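Core protein VP7 (African horsesickness virus, PDB 1AHS) forms the surface layer of the virus core as a homotrimer that binds VP3, this chain being its top domain. Local coordinates at residues 13-17 with 114-118; 21-25 with 36-42. All blocks are in the same frame, centred on the assembly; numbering follows the deposited sequence.

Contact 1: 13-17 with 114-118; sequences SGRYY and RRSIL
The backbones of 13-17 and 114-118 lie too far apart for strand pairing, G14 and I117 coming nearest at 7.0 Å between their CA atoms. Segment 13-17 is an irregular loop, whereas 116-118 opens strand 116-122, and two side chains of this second segment receive the loop. The closest side-chain meeting is between Y16 and R115. The Y16 ring reaches out from the loop because its CG stands anti to the backbone N (chi1 -167°), and R115 crosses it at about a right angle. R115 CD sits over one ring face, 3.8 Å from the centroid, shifted toward the rim, where it lies 3.5 Å from Y16 CZ; this is a CH-pi contact made by the methylene part of the arginine. Its guanidinium is turned steeply from the ring plane, with R115 CZ 5.2 Å from the centroid, so any cation-pi attraction is weak. At the ring edge, near the plane, I117 CG1 approaches Y16 CD2 to 4.4 Å. The extended end of I117 continues to the loop backbone, where I117 CD1 packs 3.7 Å from G14 C. The backbone angles of G14 (phi 80°, psi 8°) suit glycine, since a CB there would press on the carbonyl O of S13, and its N is hydrogen-bonded to the carboxylate of E34. R15 turns the other way, its NH1 and NH2 bonding to S76 and G74 of the second subunit in the trimer. The chemistry across the contact is therefore dispersion between an aromatic face, an arginine's aliphatic portion, the CG1-CD1 arm of I117 and the G14 backbone, a buried apolar joint between loop and strand, while polar bonds of the loop run elsewhere, among them to E34, C70 and a neighbouring subunit.

Contact 2: 21-25 with 36-42; sequences GRTRG and CMDAGAA
R22 and D38 bring 21-25 and 36-42 together where the hairpin of strands 23-27 and 32-37 ends: D38 N gives an almost straight bond to R22 O (3.1 Å, 176° at the hydrogen). Further along, R24 and C36 form an antiparallel hydrogen-bonded pair, with R24 N to C36 O at 3.2 Å and C36 N to R24 O at 2.7 Å. Between these bonds lies the non-hydrogen-bonded pair T23 and M37, whose side chains run side by side on one face, T23 CG2 meeting M37 CE at 3.6 Å.

The R22 side chain can be followed outward, with the caution that it is poorly ordered. R22 CB lies 4.2 Å from A41 CB. The chain bends at chi3 (-48°), bringing R22 NE to 4.0 Å from A41 CB and laying the guanidinium over the turn, so that A41 CA and G40 O lie over one of its faces. R22 CZ and NH1 both come near G40 O, and R22 NH2 is 3.7 Å from that same G40 O, packing rather than bonding. Beneath it, the type II turn D38 to A41 carries G40 at positive phi, and D38 OD1 accepts A39 N at 2.9 Å on its anti side, 17° out of the carboxylate plane.

Strand 23-27 is the outermost of its sheet within the chain, and strand 32-37 has strand 116-122 as its other neighbour. The turn then passes the chain into strand 41-44 of the second sheet. From strand 32-37, M37 reaches across to V108 and N110 of strand 106-110, the neighbour of strand 41-44 in that sheet.

In the fold
From the N terminus, the chain first runs through the loop 13-17, which contact 1 joins to strand 116-122, closing a long loop that spans most of the domain. Contact 2 is nested inside it: 21-25 and 36-42 close the short hairpin of strands 23-27 and 32-37. The two centres lie about 9 Å apart, and the contacts touch directly, since S116 O and M37 N probably share a hydrogen bond (2.7 Å) and Y16 OH packs against D38 CA. Together they pack the early loop against the sheet formed in part by the edge hairpin and the last strand, from which the chain leads on to the second sheet.

Contact 1: 13-17 with 114-118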
ATOM      1  N   SER B  13      -4.603   2.398   3.070  1.00 23.65           N
ATOM      2  CA  SER B  13      -3.633   3.462   3.134  1.00 25.14           C
ATOM      3  C   SER B  13      -4.132   4.775   2.566  1.00 23.07           C
ATOM      4  O   SER B  13      -4.620   4.819   1.448  1.00 29.35           O
ATOM      5  CB  SER B  13      -2.406   3.071   2.329  1.00 25.58           C
ATOM      6  OG  SER B  13      -1.643   4.222   2.009  1.00 26.52           O
ATOM      7  N   GLY B  14      -3.880   5.852   3.299  1.00 22.89           N
ATOM      8  CA  GLY B  14      -4.238   7.170   2.864  1.00 19.09           C
ATOM      9  C   GLY B  14      -5.652   7.608   3.037  1.00 21.87           C
ATOM     10  O   GLY B  14      -6.008   8.651   2.522  1.00 24.76           O
ATOM     11  N   ARG B  15      -6.471   6.838   3.731  1.00 21.74           N
ATOM     12  CA  ARG B  15      -7.849   7.239   3.950  1.00 20.36           C
ATOM     13  C   ARG B  15      -8.004   7.816   5.362  1.00 25.54           C
ATOM     14  O   ARG B  15      -7.846   7.107   6.351  1.00 27.72           O
ATOM     15  CB  ARG B  15      -8.798   6.059   3.742  1.00 19.79           C
ATOM     16  CG  ARG B  15     -10.282   6.431   3.982  1.00 21.02           C
ATOM     17  CD  ARG B  15     -11.226   5.400   3.396  1.00 18.81           C
ATOM     18  NE  ARG B  15     -11.293   5.527   1.955  1.00 19.09           N
ATOM     19  CZ  ARG B  15     -12.220   6.234   1.322  1.00 17.20           C
ATOM     20  NH1 ARG B  15     -13.154   6.867   2.022  1.00 19.26           N
ATOM     21  NH2 ARG B  15     -12.221   6.289  -0.013  1.00 23.44           N
ATOM     22  N   TYR B  16      -8.338   9.092   5.470  1.00 22.84           N
ATOM     23  CA  TYR B  16      -8.445   9.683   6.779  1.00 24.38           C
ATOM     24  C   TYR B  16      -9.489   9.028   7.674  1.00 25.54           C
ATOM     25  O   TYR B  16     -10.637   8.840   7.278  1.00 27.88           O
ATOM     26  CB  TYR B  16      -8.673  11.175   6.625  1.00 23.74           C
ATOM     27  CG  TYR B  16      -8.509  11.976   7.891  1.00 24.32           C
ATOM     28  CD1 TYR B  16      -9.598  12.197   8.715  1.00 24.41           C
ATOM     29  CD2 TYR B  16      -7.278  12.550   8.243  1.00 21.27           C
ATOM     30  CE1 TYR B  16      -9.497  12.966   9.855  1.00 30.38           C
ATOM     31  CE2 TYR B  16      -7.163  13.338   9.400  1.00 23.57           C
ATOM     32  CZ  TYR B  16      -8.289  13.538  10.193  1.00 29.32           C
ATOM     33  OH  TYR B  16      -8.275  14.344  11.303  1.00 34.77           O
ATOM     34  N   TYR B  17      -9.069   8.638   8.875  1.00 25.25           N
ATOM     35  CA  TYR B  17      -9.958   8.012   9.832  1.00 23.74           C
ATOM     36  C   TYR B  17      -9.512   8.298  11.269  1.00 29.63           C
ATOM     37  O   TYR B  17      -8.543   7.731  11.769  1.00 30.52           O
ATOM     38  CB  TYR B  17     -10.003   6.529   9.607  1.00 23.70           C
ATOM     39  CG  TYR B  17     -10.952   5.821  10.537  1.00 29.07           C
ATOM     40  CD1 TYR B  17     -12.304   6.094  10.506  1.00 33.19           C
ATOM     41  CD2 TYR B  17     -10.499   4.866  11.445  1.00 29.22           C
ATOM     42  CE1 TYR B  17     -13.197   5.439  11.350  1.00 35.50           C
ATOM     43  CE2 TYR B  17     -11.379   4.200  12.293  1.00 29.13           C
ATOM     44  CZ  TYR B  17     -12.729   4.495  12.242  1.00 34.81           C
ATOM     45  OH  TYR B  17     -13.626   3.878  13.091  1.00 40.80           O
ATOM     46  N   ARG B 114      -4.539  22.303   8.137  1.00 31.76           N
ATOM     47  CA  ARG B 114      -5.414  21.343   7.513  1.00 31.45           C
ATOM     48  C   ARG B 114      -4.992  19.968   8.010  1.00 34.05           C
ATOM     49  O   ARG B 114      -3.987  19.858   8.697  1.00 35.54           O
ATOM     50  CB  ARG B 114      -5.368  21.470   5.996  1.00 26.18           C
ATOM     51  CG  ARG B 114      -4.028  21.414   5.368  1.00 27.97           C
ATOM     52  CD  ARG B 114      -4.119  21.490   3.832  1.00 30.66           C
ATOM     53  NE  ARG B 114      -3.462  22.680   3.268  1.00 42.83           N
ATOM     54  CZ  ARG B 114      -2.328  22.689   2.550  1.00 46.16           C
ATOM     55  NH1 ARG B 114      -1.674  21.571   2.281  1.00 48.03           N
ATOM     56  NH2 ARG B 114      -1.819  23.842   2.120  1.00 54.23           N
ATOM     57  N   ARG B 115      -5.798  18.944   7.754  1.00 30.90           N
ATOM     58  CA  ARG B 115      -5.478  17.599   8.192  1.00 24.54           C
ATOM     59  C   ARG B 115      -4.260  17.042   7.496  1.00 24.89           C
ATOM     60  O   ARG B 115      -3.914  17.487   6.402  1.00 26.89           O
ATOM     61  CB  ARG B 115      -6.674  16.706   7.955  1.00 23.09           C
ATOM     62  CG  ARG B 115      -7.818  17.069   8.858  1.00 26.92           C
ATOM     63  CD  ARG B 115      -9.084  16.394   8.396  1.00 35.67           C
ATOM     64  NE  ARG B 115      -9.663  17.002   7.199  1.00 45.20           N
ATOM     65  CZ  ARG B 115     -10.832  16.633   6.668  1.00 46.67           C
ATOM     66  NH1 ARG B 115     -11.542  15.653   7.221  1.00 42.14           N
ATOM     67  NH2 ARG B 115     -11.325  17.295   5.625  1.00 50.33           N
ATOM     68  N   SER B 116      -3.592  16.079   8.128  1.00 25.27           N
ATOM     69  CA  SER B 116      -2.413  15.460   7.527  1.00 25.49           C
ATOM     70  C   SER B 116      -2.333  13.980   7.890  1.00 24.53           C
ATOM     71  O   SER B 116      -2.945  13.570   8.874  1.00 27.84           O
ATOM     72  CB  SER B 116      -1.146  16.149   8.032  1.00 22.20           C
ATOM     73  OG  SER B 116      -1.101  17.519   7.643  1.00 32.34           O
ATOM     74  N   ILE B 117      -1.654  13.172   7.070  1.00 23.24           N
ATOM     75  CA  ILE B 117      -1.463  11.763   7.417  1.00 20.27           C
ATOM     76  C   ILE B 117       0.041  11.543   7.317  1.00 24.97           C
ATOM     77  O   ILE B 117       0.645  11.996   6.349  1.00 25.50           O
ATOM     78  CB  ILE B 117      -2.135  10.773   6.463  1.00 12.24           C
ATOM     79  CG1 ILE B 117      -3.642  10.880   6.512  1.00 11.85           C
ATOM     80  CG2 ILE B 117      -1.866   9.353   6.918  1.00 14.45           C
ATOM     81  CD1 ILE B 117      -4.279   9.878   5.625  1.00 14.45           C
ATOM     82  N   LEU B 118       0.660  10.947   8.340  1.00 25.17           N
ATOM     83  CA  LEU B 118       2.094  10.653   8.310  1.00 22.99           C
ATOM     84  C   LEU B 118       2.266   9.152   8.234  1.00 24.38           C
ATOM     85  O   LEU B 118       1.575   8.398   8.943  1.00 20.33           O
ATOM     86  CB  LEU B 118       2.786  11.121   9.580  1.00 28.84           C
ATOM     87  CG  LEU B 118       3.251  12.559   9.757  1.00 31.16           C
ATOM     88  CD1 LEU B 118       2.229  13.565   9.311  1.00 33.05           C
ATOM     89  CD2 LEU B 118       3.524  12.748  11.212  1.00 33.19           C
TER

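Contact 2: 21-25 with 36-42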
ATOM      1  N   GLY B  21     -11.436  12.136  19.013  1.00 42.65           N
ATOM      2  CA  GLY B  21     -10.161  12.768  19.282  1.00 36.81           C
ATOM      3  C   GLY B  21      -9.469  13.496  18.167  1.00 39.46           C
ATOM      4  O   GLY B  21     -10.085  13.860  17.162  1.00 42.89           O
ATOM      5  N   ARG B  22      -8.167  13.686  18.342  1.00 40.17           N
ATOM      6  CA  ARG B  22      -7.399  14.403  17.356  1.00 42.04           C
ATOM      7  C   ARG B  22      -6.355  13.640  16.564  1.00 38.55           C
ATOM      8  O   ARG B  22      -5.864  14.169  15.584  1.00 38.05           O
ATOM      9  CB  ARG B  22      -6.810  15.683  17.957  1.00 52.12           C
ATOM     10  CG  ARG B  22      -7.858  16.788  18.196  1.00 64.93           C
ATOM     11  CD  ARG B  22      -7.235  18.177  18.105  1.00 76.02           C
ATOM     12  NE  ARG B  22      -5.995  18.272  18.895  1.00 79.02           N
ATOM     13  CZ  ARG B  22      -5.443  19.414  19.335  1.00 78.12           C
ATOM     14  NH1 ARG B  22      -6.040  20.580  19.061  1.00 86.74           N
ATOM     15  NH2 ARG B  22      -4.268  19.395  20.017  1.00 81.71           N
ATOM     16  N   THR B  23      -5.923  12.468  17.023  1.00 38.19           N
ATOM     17  CA  THR B  23      -4.968  11.658  16.253  1.00 35.12           C
ATOM     18  C   THR B  23      -5.424  10.178  16.312  1.00 36.52           C
ATOM     19  O   THR B  23      -6.252   9.807  17.161  1.00 35.94           O
ATOM     20  CB  THR B  23      -3.487  11.776  16.751  1.00 32.17           C
ATOM     21  OG1 THR B  23      -3.396  11.360  18.110  1.00 40.84           O
ATOM     22  CG2 THR B  23      -2.981  13.169  16.667  1.00 29.51           C
ATOM     23  N   ARG B  24      -5.021   9.389  15.313  1.00 33.97           N
ATOM     24  CA  ARG B  24      -5.305   7.959  15.272  1.00 27.09           C
ATOM     25  C   ARG B  24      -4.316   7.322  14.357  1.00 25.59           C
ATOM     26  O   ARG B  24      -3.908   7.897  13.359  1.00 27.63           O
ATOM     27  CB  ARG B  24      -6.725   7.580  14.848  1.00 27.62           C
ATOM     28  CG  ARG B  24      -6.946   6.056  15.083  1.00 32.20           C
ATOM     29  CD  ARG B  24      -8.409   5.595  15.069  1.00 32.38           C
ATOM     30  NE  ARG B  24      -8.552   4.131  15.154  1.00 39.71           N
ATOM     31  CZ  ARG B  24      -8.050   3.254  14.278  1.00 39.63           C
ATOM     32  NH1 ARG B  24      -7.349   3.670  13.228  1.00 45.21           N
ATOM     33  NH2 ARG B  24      -8.271   1.953  14.437  1.00 44.49           N
ATOM     34  N   GLY B  25      -3.811   6.189  14.807  1.00 24.27           N
ATOM     35  CA  GLY B  25      -2.839   5.433  14.043  1.00 22.83           C
ATOM     36  C   GLY B  25      -3.395   4.045  13.796  1.00 25.59           C
ATOM     37  O   GLY B  25      -4.342   3.583  14.469  1.00 22.95           O
ATOM     38  N   CYS B  36      -3.148   9.532  11.367  1.00 21.96           N
ATOM     39  CA  CYS B  36      -4.004  10.546  10.807  1.00 22.75           C
ATOM     40  C   CYS B  36      -4.025  11.654  11.811  1.00 24.39           C
ATOM     41  O   CYS B  36      -4.280  11.395  12.968  1.00 30.29           O
ATOM     42  CB  CYS B  36      -5.421   9.996  10.626  1.00 16.83           C
ATOM     43  SG  CYS B  36      -5.593   8.810   9.273  1.00 26.31           S
ATOM     44  N   MET B  37      -3.820  12.893  11.390  1.00 25.21           N
ATOM     45  CA  MET B  37      -3.795  14.002  12.344  1.00 24.41           C
ATOM     46  C   MET B  37      -4.626  15.202  11.971  1.00 24.62           C
ATOM     47  O   MET B  37      -4.484  15.747  10.879  1.00 29.95           O
ATOM     48  CB  MET B  37      -2.359  14.486  12.534  1.00 24.91           C
ATOM     49  CG  MET B  37      -1.404  13.437  12.989  1.00 21.99           C
ATOM     50  SD  MET B  37       0.121  14.137  13.307  1.00 30.19           S
ATOM     51  CE  MET B  37      -0.297  14.770  14.966  1.00 20.14           C
ATOM     52  N   ASP B  38      -5.472  15.633  12.881  1.00 26.24           N
ATOM     53  CA  ASP B  38      -6.267  16.819  12.656  1.00 30.75           C
ATOM     54  C   ASP B  38      -5.338  18.035  12.630  1.00 34.26           C
ATOM     55  O   ASP B  38      -4.132  17.941  12.880  1.00 34.08           O
ATOM     56  CB  ASP B  38      -7.237  17.029  13.789  1.00 36.24           C
ATOM     57  CG  ASP B  38      -8.578  17.513  13.320  1.00 52.75           C
ATOM     58  OD1 ASP B  38      -8.679  18.279  12.308  1.00 54.36           O
ATOM     59  OD2 ASP B  38      -9.558  17.083  13.970  1.00 64.17           O
ATOM     60  N   ALA B  39      -5.919  19.186  12.330  1.00 37.31           N
ATOM     61  CA  ALA B  39      -5.195  20.443  12.250  1.00 36.01           C
ATOM     62  C   ALA B  39      -4.714  20.897  13.635  1.00 37.34           C
ATOM     63  O   ALA B  39      -5.463  20.829  14.620  1.00 37.65           O
ATOM     64  CB  ALA B  39      -6.094  21.494  11.656  1.00 33.25           C
ATOM     65  N   GLY B  40      -3.469  21.355  13.698  1.00 34.73           N
ATOM     66  CA  GLY B  40      -2.900  21.826  14.945  1.00 37.46           C
ATOM     67  C   GLY B  40      -2.738  20.764  16.019  1.00 37.39           C
ATOM     68  O   GLY B  40      -2.621  21.104  17.230  1.00 35.89           O
ATOM     69  N   ALA B  41      -2.658  19.496  15.587  1.00 33.63           N
ATOM     70  CA  ALA B  41      -2.533  18.378  16.513  1.00 26.34           C
ATOM     71  C   ALA B  41      -1.125  17.883  16.794  1.00 28.34           C
ATOM     72  O   ALA B  41      -0.202  18.039  15.981  1.00 29.89           O
ATOM     73  CB  ALA B  41      -3.423  17.230  16.080  1.00 22.27           C
ATOM     74  N   ALA B  42      -0.989  17.284  17.975  1.00 27.34           N
ATOM     75  CA  ALA B  42       0.255  16.701  18.427  1.00 26.83           C
ATOM     76  C   ALA B  42      -0.087  15.483  19.269  1.00 28.57           C
ATOM     77  O   ALA B  42      -1.162  15.419  19.897  1.00 28.72           O
ATOM     78  CB  ALA B  42       1.011  17.684  19.236  1.00 32.57           C
TER